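Local coordinates for actin-related protein 8 (Homo sapiens, PDB 4FO0) that binds ATP, hydrolyses it only slowly, does not polymerise, and is a proposed core subunit of the INO80 chromatin-remodelling complex, at residues A[226-231]-A[570-574]; A[231-235]-A[589-593]; A[238-243]-A[553-558]; A[246-250]-A[261-266]. One frame throughout, in Å; residues are numbered along the deposited sequence.

Interaction 1: residues A[226-231]-A[570-574]; sequences GFSGIV and LWIYQ
V231 and W571 meet at about a right angle, the CG2 methyl of V231 lying over one face of the indole, toward the rim of its six-membered ring; the modelled approach is too close to be taken literally. W571 keeps CG beside its own backbone N (chi1 -60°), which stands the ring up against the strand with I230 N in plane at its edge. L570 CB packs against the same valine methyl at 4.0 Å. On the other face of the sheet I230 and I572 run side by side, with I230 CG2 4.1 Å from I572 CB. Their backbones form an antiparallel hydrogen-bonded pair, I572 N giving I230 O a nearly straight bond of 2.9 Å (172°). In the next pair Y573 lies across from G229, where any CB would collide with Y573 CD1. S228 O lies at the edge of the tyrosine ring and accepts Q574 N at 2.9 Å, while Q574 NE2 makes a weak bond of 2.8 Å to F227 O. With an alanine at W571, R200 would probably lose its cation-pi partner and the flat surface beside V231 would go. Strand 572-573 thus pairs with strand 229-234, whose opposite neighbour is strand 200-205; helix 211-225 packs on I230, helix 583-588 on I572.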
loop_
_atom_site.group_PDB
_atom_site.type_symbol
_atom_site.label_atom_id
_atom_site.label_comp_id
_atom_site.label_asym_id
_atom_site.label_seq_id
_atom_site.Cartn_x
_atom_site.Cartn_y
_atom_site.Cartn_z
ATOM N N GLY A 226 -20.707 2.311 -17.006
ATOM C CA GLY A 226 -21.735 3.263 -17.371
ATOM C C GLY A 226 -21.642 4.671 -16.819
ATOM O O GLY A 226 -22.624 5.414 -16.861
ATOM N N PHE A 227 -20.478 5.039 -16.297
ATOM C CA PHE A 227 -20.224 6.421 -15.934
ATOM C C PHE A 227 -20.292 7.260 -17.190
ATOM O O PHE A 227 -19.985 6.773 -18.270
ATOM C CB PHE A 227 -18.837 6.558 -15.348
ATOM C CG PHE A 227 -18.730 6.078 -13.948
ATOM C CD1 PHE A 227 -18.880 6.964 -12.889
ATOM C CD2 PHE A 227 -18.469 4.746 -13.681
ATOM C CE1 PHE A 227 -18.777 6.531 -11.583
ATOM C CE2 PHE A 227 -18.367 4.300 -12.380
ATOM C CZ PHE A 227 -18.523 5.202 -11.324
ATOM N N SER A 228 -20.662 8.526 -17.056
ATOM C CA SER A 228 -20.842 9.362 -18.231
ATOM C C SER A 228 -19.553 10.073 -18.576
ATOM O O SER A 228 -19.310 10.429 -19.737
ATOM C CB SER A 228 -21.961 10.377 -18.015
ATOM O OG SER A 228 -21.601 11.285 -17.004
ATOM N N GLY A 229 -18.720 10.276 -17.566
ATOM C CA GLY A 229 -17.426 10.888 -17.793
ATOM C C GLY A 229 -16.426 10.480 -16.737
ATOM O O GLY A 229 -16.796 9.935 -15.707
ATOM N N ILE A 230 -15.159 10.771 -16.992
ATOM C CA ILE A 230 -14.086 10.357 -16.115
ATOM C C ILE A 230 -12.950 11.352 -16.188
ATOM O O ILE A 230 -12.751 12.019 -17.205
ATOM C CB ILE A 230 -13.517 8.979 -16.545
ATOM C CG1 ILE A 230 -12.446 8.491 -15.567
ATOM C CG2 ILE A 230 -12.907 9.061 -17.936
ATOM C CD1 ILE A 230 -11.959 7.070 -15.872
ATOM N N VAL A 231 -12.204 11.439 -15.098
ATOM C CA VAL A 231 -10.931 12.136 -15.092
ATOM C C VAL A 231 -9.885 11.215 -14.490
ATOM O O VAL A 231 -10.056 10.678 -13.391
ATOM C CB VAL A 231 -10.972 13.411 -14.250
ATOM C CG1 VAL A 231 -9.569 13.961 -14.105
ATOM C CG2 VAL A 231 -11.908 14.440 -14.873
ATOM N N LEU A 570 -10.983 18.677 -18.055
ATOM C CA LEU A 570 -10.316 17.379 -18.052
ATOM C C LEU A 570 -11.247 16.224 -18.395
ATOM O O LEU A 570 -10.805 15.223 -18.941
ATOM C CB LEU A 570 -9.630 17.116 -16.710
ATOM C CG LEU A 570 -8.539 18.112 -16.295
ATOM C CD1 LEU A 570 -7.937 17.752 -14.936
ATOM C CD2 LEU A 570 -7.453 18.204 -17.350
ATOM N N TRP A 571 -12.535 16.373 -18.094
ATOM C CA TRP A 571 -13.494 15.278 -18.273
ATOM C C TRP A 571 -13.478 14.669 -19.662
ATOM O O TRP A 571 -13.511 15.374 -20.668
ATOM C CB TRP A 571 -14.916 15.716 -17.914
ATOM C CG TRP A 571 -15.031 16.167 -16.505
ATOM C CD1 TRP A 571 -15.120 17.447 -16.063
ATOM C CD2 TRP A 571 -15.031 15.337 -15.336
ATOM N NE1 TRP A 571 -15.193 17.473 -14.689
ATOM C CE2 TRP A 571 -15.140 16.189 -14.218
ATOM C CE3 TRP A 571 -14.950 13.960 -15.127
ATOM C CZ2 TRP A 571 -15.168 15.709 -12.910
ATOM C CZ3 TRP A 571 -14.984 13.485 -13.828
ATOM C CH2 TRP A 571 -15.088 14.355 -12.738
ATOM N N ILE A 572 -13.421 13.348 -19.708
ATOM C CA ILE A 572 -13.595 12.634 -20.954
ATOM C C ILE A 572 -14.922 11.927 -20.863
ATOM O O ILE A 572 -15.167 11.196 -19.905
ATOM C CB ILE A 572 -12.492 11.602 -21.175
ATOM C CG1 ILE A 572 -11.130 12.293 -21.291
ATOM C CG2 ILE A 572 -12.788 10.777 -22.413
ATOM C CD1 ILE A 572 -9.966 11.329 -21.403
ATOM N N TYR A 573 -15.778 12.145 -21.856
ATOM C CA TYR A 573 -17.138 11.626 -21.812
ATOM C C TYR A 573 -17.315 10.401 -22.675
ATOM O O TYR A 573 -16.536 10.158 -23.599
ATOM C CB TYR A 573 -18.149 12.722 -22.181
ATOM C CG TYR A 573 -18.182 13.835 -21.153
ATOM C CD1 TYR A 573 -18.962 13.715 -20.003
ATOM C CD2 TYR A 573 -17.400 14.985 -21.307
ATOM C CE1 TYR A 573 -18.984 14.722 -19.033
ATOM C CE2 TYR A 573 -17.413 16.000 -20.343
ATOM C CZ TYR A 573 -18.212 15.860 -19.210
ATOM O OH TYR A 573 -18.243 16.845 -18.246
ATOM N N GLN A 574 -18.350 9.629 -22.358
ATOM C CA GLN A 574 -18.613 8.366 -23.032
ATOM C C GLN A 574 -18.492 8.407 -24.545
ATOM O O GLN A 574 -17.813 7.564 -25.139
ATOM C CB GLN A 574 -19.999 7.864 -22.685
ATOM C CG GLN A 574 -20.125 7.234 -21.336
ATOM C CD GLN A 574 -21.274 6.247 -21.303
ATOM O OE1 GLN A 574 -21.518 5.534 -22.279
ATOM N NE2 GLN A 574 -21.994 6.204 -20.187
#

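Interaction 2: residues A[231-235]-A[589-593]; sequences VVHQE and AAFVW
The C-terminal tail of this actin-family chain folds back after helix 583-588 and lays A590 and F591 against the end of strand 229-234, where V232, H233 and Q234 lead into helix 235-243. The methyl of A590 sits over one face of the H233 imidazole, its CB 3.9 Å from the ring centroid in a CH-pi contact displaced toward the NE2 and CE1 rim. F591 enters deeper. Its CG lies between its backbone N and carbonyl carbon (chi1 52°), which directs the phenyl ring at the strand, and CE1 comes within 3.6 Å of V232 O, which lies near the ring plane at the edge. The same CE1 touches V232 CG1 at 4.1 Å. Q234 CG stands over one face of the phenyl ring, toward its rim; the opposite face is covered over its centre by the CB of A589. I205 and Y209 add to the surroundings of F591. The imidazole is fixed from its own strand, because Q234 N donates to H233 ND1 at 3.0 Å (141°), tilted 21° out of the ring plane. A leucine in place of H233 would probably leave Q234 N without this acceptor and A590 CB without a flat ring to lie on. No hydrogen bond joins the tail to the strand, so dispersion and CH-pi forces carry the contact, and with ND1 accepting, a neutral imidazole would be expected to hold its proton on NE2.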
loop_
_atom_site.group_PDB
_atom_site.type_symbol
_atom_site.label_atom_id
_atom_site.label_comp_id
_atom_site.label_asym_id
_atom_site.label_seq_id
_atom_site.Cartn_x
_atom_site.Cartn_y
_atom_site.Cartn_z
ATOM N N VAL A 231 -12.204 11.439 -15.098
ATOM C CA VAL A 231 -10.931 12.136 -15.092
ATOM C C VAL A 231 -9.885 11.215 -14.490
ATOM O O VAL A 231 -10.056 10.678 -13.391
ATOM C CB VAL A 231 -10.972 13.411 -14.250
ATOM C CG1 VAL A 231 -9.569 13.961 -14.105
ATOM C CG2 VAL A 231 -11.908 14.440 -14.873
ATOM N N VAL A 232 -8.789 11.038 -15.206
ATOM C CA VAL A 232 -7.712 10.216 -14.697
ATOM C C VAL A 232 -6.601 11.115 -14.183
ATOM O O VAL A 232 -6.255 12.101 -14.824
ATOM C CB VAL A 232 -7.165 9.293 -15.789
ATOM C CG1 VAL A 232 -5.951 8.580 -15.290
ATOM C CG2 VAL A 232 -8.224 8.316 -16.208
ATOM N N HIS A 233 -6.054 10.792 -13.019
ATOM C CA HIS A 233 -4.898 11.521 -12.534
ATOM C C HIS A 233 -3.959 10.615 -11.748
ATOM O O HIS A 233 -4.353 9.550 -11.280
ATOM C CB HIS A 233 -5.336 12.702 -11.679
ATOM C CG HIS A 233 -4.516 13.935 -11.895
ATOM N ND1 HIS A 233 -3.224 13.890 -12.374
ATOM C CD2 HIS A 233 -4.812 15.244 -11.714
ATOM C CE1 HIS A 233 -2.753 15.123 -12.470
ATOM N NE2 HIS A 233 -3.697 15.960 -12.075
ATOM N N GLN A 234 -2.716 11.046 -11.597
ATOM C CA GLN A 234 -1.734 10.268 -10.867
ATOM C C GLN A 234 -1.931 10.404 -9.375
ATOM O O GLN A 234 -2.247 11.482 -8.880
ATOM C CB GLN A 234 -0.342 10.715 -11.235
ATOM C CG GLN A 234 -0.098 10.626 -12.702
ATOM C CD GLN A 234 1.122 11.388 -13.090
ATOM O OE1 GLN A 234 2.185 10.808 -13.303
ATOM N NE2 GLN A 234 0.994 12.708 -13.162
ATOM N N GLU A 235 -1.729 9.304 -8.661
ATOM C CA GLU A 235 -1.979 9.287 -7.236
ATOM C C GLU A 235 -0.977 10.214 -6.526
ATOM O O GLU A 235 -1.267 10.767 -5.467
ATOM C CB GLU A 235 -1.962 7.842 -6.692
ATOM C CG GLU A 235 -0.583 7.163 -6.687
ATOM C CD GLU A 235 -0.626 5.617 -6.702
ATOM O OE1 GLU A 235 0.354 5.007 -7.191
ATOM O OE2 GLU A 235 -1.610 5.009 -6.223
ATOM N N ALA A 589 -5.358 14.560 -21.161
ATOM C CA ALA A 589 -4.882 14.168 -19.843
ATOM C C ALA A 589 -4.102 15.294 -19.161
ATOM O O ALA A 589 -3.250 15.933 -19.779
ATOM C CB ALA A 589 -4.047 12.899 -19.924
ATOM N N ALA A 590 -4.406 15.517 -17.884
ATOM C CA ALA A 590 -3.736 16.524 -17.059
ATOM C C ALA A 590 -2.228 16.351 -17.064
ATOM O O ALA A 590 -1.472 17.326 -17.031
ATOM C CB ALA A 590 -4.256 16.464 -15.631
ATOM N N PHE A 591 -1.795 15.099 -17.085
ATOM C CA PHE A 591 -0.381 14.802 -17.174
ATOM C C PHE A 591 -0.037 14.509 -18.629
ATOM O O PHE A 591 -0.923 14.359 -19.475
ATOM C CB PHE A 591 -0.054 13.600 -16.298
ATOM C CG PHE A 591 -0.934 12.429 -16.557
ATOM C CD1 PHE A 591 -2.164 12.330 -15.939
ATOM C CD2 PHE A 591 -0.552 11.446 -17.453
ATOM C CE1 PHE A 591 -2.988 11.252 -16.186
ATOM C CE2 PHE A 591 -1.369 10.368 -17.701
ATOM C CZ PHE A 591 -2.589 10.270 -17.067
ATOM N N VAL A 592 1.254 14.433 -18.920
ATOM C CA VAL A 592 1.691 14.074 -20.257
ATOM C C VAL A 592 1.528 12.572 -20.486
ATOM O O VAL A 592 2.317 11.764 -20.000
ATOM C CB VAL A 592 3.146 14.501 -20.489
ATOM C CG1 VAL A 592 3.637 14.016 -21.838
ATOM C CG2 VAL A 592 3.255 16.007 -20.389
ATOM N N TRP A 593 0.484 12.205 -21.217
ATOM C CA TRP A 593 0.246 10.807 -21.540
ATOM C C TRP A 593 1.512 10.177 -22.118
ATOM O O TRP A 593 2.032 9.184 -21.590
ATOM C CB TRP A 593 -0.921 10.683 -22.516
ATOM C CG TRP A 593 -1.242 9.285 -22.900
ATOM C CD1 TRP A 593 -0.923 8.660 -24.074
ATOM C CD2 TRP A 593 -1.951 8.325 -22.112
ATOM N NE1 TRP A 593 -1.392 7.366 -24.064
ATOM C CE2 TRP A 593 -2.027 7.135 -22.872
ATOM C CE3 TRP A 593 -2.526 8.353 -20.835
ATOM C CZ2 TRP A 593 -2.657 5.985 -22.398
ATOM C CZ3 TRP A 593 -3.156 7.207 -20.364
ATOM C CH2 TRP A 593 -3.216 6.040 -21.145
ATOM O OXT TRP A 593 2.056 10.668 -23.111
#

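Interaction 3: residues A[238-243]-A[553-558]; sequences CATYGS and IAWKGG
I553 turns CG1 beside its backbone N (chi1 -49°), which leaves CG2 anti to that N and directed at helix 238-243, where it lies 3.4 Å from A239 O and packs on S243 CB. C238 CB rests 3.6 Å from A554 O. Between these two ends the helices touch almost backbone to backbone. Their axes approach to 6.5 Å and cross nearly perpendicularly, at 84°. G242 and G557 make this possible: G242 N lies 3.4 Å from G557 CA, and a CB on either glycine would run into the other helix. Two CA-H...O contacts pair them reciprocally. G557 CA points at C238 O at 3.3 Å with an angle of 167° at the hydrogen, and G242 CA points at I553 O at 3.6 Å. Both carbonyls also accept a bond inside their own helix, C238 O from G242 N and I553 O from G557 N, so each holds one N-H and one C-H donor. A239 CB and A554 CB, 4.3 Å apart, fill the side of the crossing. This close junction of small residues is consistent with the connect 1 and connect 2 helices of the actin-type ATPase fold, which cross at the hinge between the two halves of the molecule, beneath the nucleotide cleft.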
loop_
_atom_site.group_PDB
_atom_site.type_symbol
_atom_site.label_atom_id
_atom_site.label_comp_id
_atom_site.label_asym_id
_atom_site.label_seq_id
_atom_site.Cartn_x
_atom_site.Cartn_y
_atom_site.Cartn_z
ATOM N N CYS A 238 -2.287 13.820 -6.781
ATOM C CA CYS A 238 -3.441 13.867 -5.892
ATOM C C CYS A 238 -3.018 13.975 -4.433
ATOM O O CYS A 238 -3.590 14.748 -3.665
ATOM C CB CYS A 238 -4.346 12.666 -6.119
ATOM S SG CYS A 238 -5.223 12.749 -7.709
ATOM N N ALA A 239 -2.003 13.210 -4.058
ATOM C CA ALA A 239 -1.477 13.295 -2.711
ATOM C C ALA A 239 -1.108 14.734 -2.351
ATOM O O ALA A 239 -1.387 15.176 -1.238
ATOM C CB ALA A 239 -0.274 12.384 -2.551
ATOM N N THR A 240 -0.469 15.453 -3.281
ATOM C CA THR A 240 -0.082 16.843 -3.028
ATOM C C THR A 240 -1.305 17.728 -2.792
ATOM O O THR A 240 -1.289 18.565 -1.897
ATOM C CB THR A 240 0.801 17.442 -4.148
ATOM O OG1 THR A 240 0.072 17.497 -5.378
ATOM C CG2 THR A 240 2.049 16.604 -4.341
ATOM N N TYR A 241 -2.359 17.521 -3.589
ATOM C CA TYR A 241 -3.635 18.210 -3.417
ATOM C C TYR A 241 -4.264 17.954 -2.055
ATOM O O TYR A 241 -4.738 18.873 -1.395
ATOM C CB TYR A 241 -4.639 17.753 -4.472
ATOM C CG TYR A 241 -4.299 18.175 -5.873
ATOM C CD1 TYR A 241 -3.377 19.189 -6.116
ATOM C CD2 TYR A 241 -4.909 17.563 -6.964
ATOM C CE1 TYR A 241 -3.071 19.573 -7.412
ATOM C CE2 TYR A 241 -4.608 17.939 -8.257
ATOM C CZ TYR A 241 -3.691 18.945 -8.475
ATOM O OH TYR A 241 -3.408 19.308 -9.770
ATOM N N GLY A 242 -4.299 16.694 -1.650
ATOM C CA GLY A 242 -4.952 16.328 -0.409
ATOM C C GLY A 242 -4.233 16.887 0.800
ATOM O O GLY A 242 -4.829 17.071 1.856
ATOM N N SER A 243 -2.945 17.168 0.642
ATOM C CA SER A 243 -2.120 17.573 1.770
ATOM C C SER A 243 -1.912 19.082 1.791
ATOM O O SER A 243 -1.607 19.651 2.830
ATOM C CB SER A 243 -0.773 16.875 1.687
ATOM O OG SER A 243 -0.053 17.409 0.596
ATOM N N ILE A 553 -4.795 10.399 2.184
ATOM C CA ILE A 553 -4.379 11.671 1.614
ATOM C C ILE A 553 -4.632 11.752 0.102
ATOM O O ILE A 553 -5.174 12.749 -0.397
ATOM C CB ILE A 553 -2.889 11.972 1.894
ATOM C CG1 ILE A 553 -2.569 11.768 3.372
ATOM C CG2 ILE A 553 -2.545 13.390 1.473
ATOM C CD1 ILE A 553 -3.556 12.429 4.285
ATOM N N ALA A 554 -4.236 10.716 -0.629
ATOM C CA ALA A 554 -4.360 10.757 -2.075
ATOM C C ALA A 554 -5.830 10.712 -2.484
ATOM O O ALA A 554 -6.291 11.492 -3.334
ATOM C CB ALA A 554 -3.594 9.633 -2.701
ATOM N N TRP A 555 -6.576 9.801 -1.876
ATOM C CA TRP A 555 -7.990 9.745 -2.168
ATOM C C TRP A 555 -8.623 11.120 -1.886
ATOM O O TRP A 555 -9.365 11.649 -2.706
ATOM C CB TRP A 555 -8.698 8.627 -1.386
ATOM C CG TRP A 555 -10.140 8.574 -1.747
ATOM C CD1 TRP A 555 -10.717 7.825 -2.742
ATOM C CD2 TRP A 555 -11.189 9.361 -1.176
ATOM N NE1 TRP A 555 -12.063 8.086 -2.806
ATOM C CE2 TRP A 555 -12.378 9.028 -1.858
ATOM C CE3 TRP A 555 -11.241 10.311 -0.150
ATOM C CZ2 TRP A 555 -13.605 9.606 -1.536
ATOM C CZ3 TRP A 555 -12.455 10.888 0.161
ATOM C CH2 TRP A 555 -13.621 10.534 -0.524
ATOM N N LYS A 556 -8.316 11.716 -0.740
ATOM C CA LYS A 556 -8.881 13.024 -0.424
ATOM C C LYS A 556 -8.497 14.058 -1.474
ATOM O O LYS A 556 -9.321 14.877 -1.886
ATOM C CB LYS A 556 -8.493 13.465 0.983
ATOM C CG LYS A 556 -9.395 12.828 2.018
ATOM C CD LYS A 556 -9.035 13.146 3.475
ATOM C CE LYS A 556 -10.181 12.665 4.385
ATOM N NZ LYS A 556 -10.001 12.923 5.836
ATOM N N GLY A 557 -7.251 14.001 -1.923
ATOM C CA GLY A 557 -6.815 14.840 -3.016
ATOM C C GLY A 557 -7.632 14.658 -4.283
ATOM O O GLY A 557 -7.836 15.600 -5.040
ATOM N N GLY A 558 -8.085 13.435 -4.526
ATOM C CA GLY A 558 -8.900 13.152 -5.694
ATOM C C GLY A 558 -10.223 13.892 -5.625
ATOM O O GLY A 558 -10.662 14.509 -6.600
#

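Interaction 4: residues A[246-250]-A[261-266]; sequences SSTCI and CCVEDG
S247 and E264 face each other as a non-hydrogen-bonded pair near the open end of the beta hairpin formed by strands 247-253 and 258-264, an antiparallel unit of the actin fold whose first strand runs on into the ATP-binding residues D252 to D255. The E264 side chain can be followed outward. CB lies 3.7 Å from S247 OG, and CG sits closer still to that same hydroxyl oxygen. Beyond CG the chain is extended and carries CD away, to 4.2 Å from S247 OG, and the carboxylate leaves the hairpin: OE1 accepts from H269 NE2, while OE2 forms a salt bridge with K499 NZ and bonds to T496 OG1. S247 OG in turn has a weak bond to the same lysine, which therefore binds both members of the pair. C249 and C262 occupy this face as well, their SG atoms 4.3 Å apart, too far for a disulfide. T248, I250, C261 and V263 project from the other face, which helix 235-243 covers; there I250 CG1 meets V263 CG2 at 4.0 Å, the two side chains lying aslant. Backbone bonds tie T248 to V263 and I250 to C261 in both directions. Past the last strand pair the chain of D265 and G266 turns at positive phi, and S246 O takes D265 N at 2.9 Å from well above the carbonyl plane. A water donates to that same oxygen at 2.7 Å and accepts G266 N at 3.0 Å.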
loop_
_atom_site.group_PDB
_atom_site.type_symbol
_atom_site.label_atom_id
_atom_site.label_comp_id
_atom_site.label_asym_id
_atom_site.label_seq_id
_atom_site.Cartn_x
_atom_site.Cartn_y
_atom_site.Cartn_z
ATOM N N SER A 246 1.885 22.300 -2.557
ATOM C CA SER A 246 1.985 22.472 -4.005
ATOM C C SER A 246 3.276 21.869 -4.570
ATOM O O SER A 246 3.257 21.238 -5.628
ATOM C CB SER A 246 1.860 23.952 -4.397
ATOM O OG SER A 246 3.045 24.677 -4.092
ATOM N N SER A 247 4.391 22.082 -3.872
ATOM C CA SER A 247 5.673 21.513 -4.276
ATOM C C SER A 247 6.239 20.643 -3.168
ATOM O O SER A 247 6.304 21.060 -2.013
ATOM C CB SER A 247 6.681 22.605 -4.648
ATOM O OG SER A 247 6.473 23.053 -5.975
ATOM N N THR A 248 6.666 19.439 -3.515
ATOM C CA THR A 248 7.115 18.511 -2.491
ATOM C C THR A 248 7.591 17.218 -3.115
ATOM O O THR A 248 7.149 16.835 -4.201
ATOM C CB THR A 248 5.956 18.208 -1.491
ATOM O OG1 THR A 248 6.406 17.336 -0.455
ATOM C CG2 THR A 248 4.776 17.561 -2.199
ATOM N N CYS A 249 8.515 16.556 -2.438
ATOM C CA CYS A 249 8.833 15.180 -2.774
ATOM C C CYS A 249 7.780 14.273 -2.108
ATOM O O CYS A 249 7.529 14.381 -0.901
ATOM C CB CYS A 249 10.243 14.840 -2.303
ATOM S SG CYS A 249 10.768 13.147 -2.657
ATOM N N ILE A 250 7.143 13.411 -2.900
ATOM C CA ILE A 250 6.110 12.509 -2.390
ATOM C C ILE A 250 6.604 11.084 -2.341
ATOM O O ILE A 250 7.185 10.584 -3.307
ATOM C CB ILE A 250 4.886 12.446 -3.301
ATOM C CG1 ILE A 250 4.553 13.825 -3.819
ATOM C CG2 ILE A 250 3.699 11.793 -2.557
ATOM C CD1 ILE A 250 4.401 14.829 -2.705
ATOM N N CYS A 261 8.713 10.449 -5.995
ATOM C CA CYS A 261 8.793 11.397 -7.093
ATOM C C CYS A 261 8.722 12.826 -6.593
ATOM O O CYS A 261 8.344 13.085 -5.448
ATOM C CB CYS A 261 7.711 11.129 -8.137
ATOM S SG CYS A 261 6.064 11.789 -7.745
ATOM N N CYS A 262 9.113 13.756 -7.448
ATOM C CA CYS A 262 9.048 15.162 -7.091
ATOM C C CYS A 262 7.931 15.837 -7.841
ATOM O O CYS A 262 7.826 15.719 -9.066
ATOM C CB CYS A 262 10.378 15.841 -7.364
ATOM S SG CYS A 262 11.649 15.257 -6.249
ATOM N N VAL A 263 7.081 16.527 -7.094
ATOM C CA VAL A 263 5.910 17.149 -7.682
ATOM C C VAL A 263 5.983 18.638 -7.455
ATOM O O VAL A 263 6.263 19.100 -6.346
ATOM C CB VAL A 263 4.608 16.564 -7.094
ATOM C CG1 VAL A 263 3.410 17.436 -7.432
ATOM C CG2 VAL A 263 4.402 15.152 -7.596
ATOM N N GLU A 264 5.754 19.381 -8.531
ATOM C CA GLU A 264 5.821 20.836 -8.511
ATOM C C GLU A 264 4.586 21.393 -9.202
ATOM O O GLU A 264 4.484 21.367 -10.431
ATOM C CB GLU A 264 7.080 21.303 -9.233
ATOM C CG GLU A 264 7.671 22.589 -8.696
ATOM C CD GLU A 264 9.066 22.843 -9.234
ATOM O OE1 GLU A 264 9.505 22.076 -10.115
ATOM O OE2 GLU A 264 9.727 23.801 -8.777
ATOM N N ASP A 265 3.638 21.864 -8.398
ATOM C CA ASP A 265 2.400 22.466 -8.903
ATOM C C ASP A 265 1.628 21.558 -9.852
ATOM O O ASP A 265 1.391 21.920 -11.007
ATOM C CB ASP A 265 2.689 23.795 -9.606
ATOM C CG ASP A 265 3.663 24.664 -8.835
ATOM O OD1 ASP A 265 3.469 24.845 -7.608
ATOM O OD2 ASP A 265 4.632 25.152 -9.460
ATOM N N GLY A 266 1.228 20.385 -9.366
ATOM C CA GLY A 266 0.398 19.480 -10.146
ATOM C C GLY A 266 1.180 18.705 -11.196
ATOM O O GLY A 266 0.605 18.025 -12.051
HETATM O O HOH W 1 0.997 19.945 -6.387
#

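In the fold
The contacts follow one run of chain, strand 229-234, helix 235-243 and strand 247-253, inward to interaction 3 beside the nucleotide cleft, then out into the hairpin. Interactions 1 and 2 share V231 and touch where L570 CD1 meets A590 CB at 4.0 Å. Interaction 2 borders interaction 3 through H233 CB and C238 SG, also 4.0 Å apart. Helix 238-243 sets T240 CG2 on the hairpin of interaction 4, 3.5 Å from V263 CG1. Interaction 3 comes nearest the active site: the A554 side chain is about 7 Å from the magnesium ion and 9 Å from ATP, against about 11 Å from each for I250 of interaction 4. Interaction 1 is remote from it.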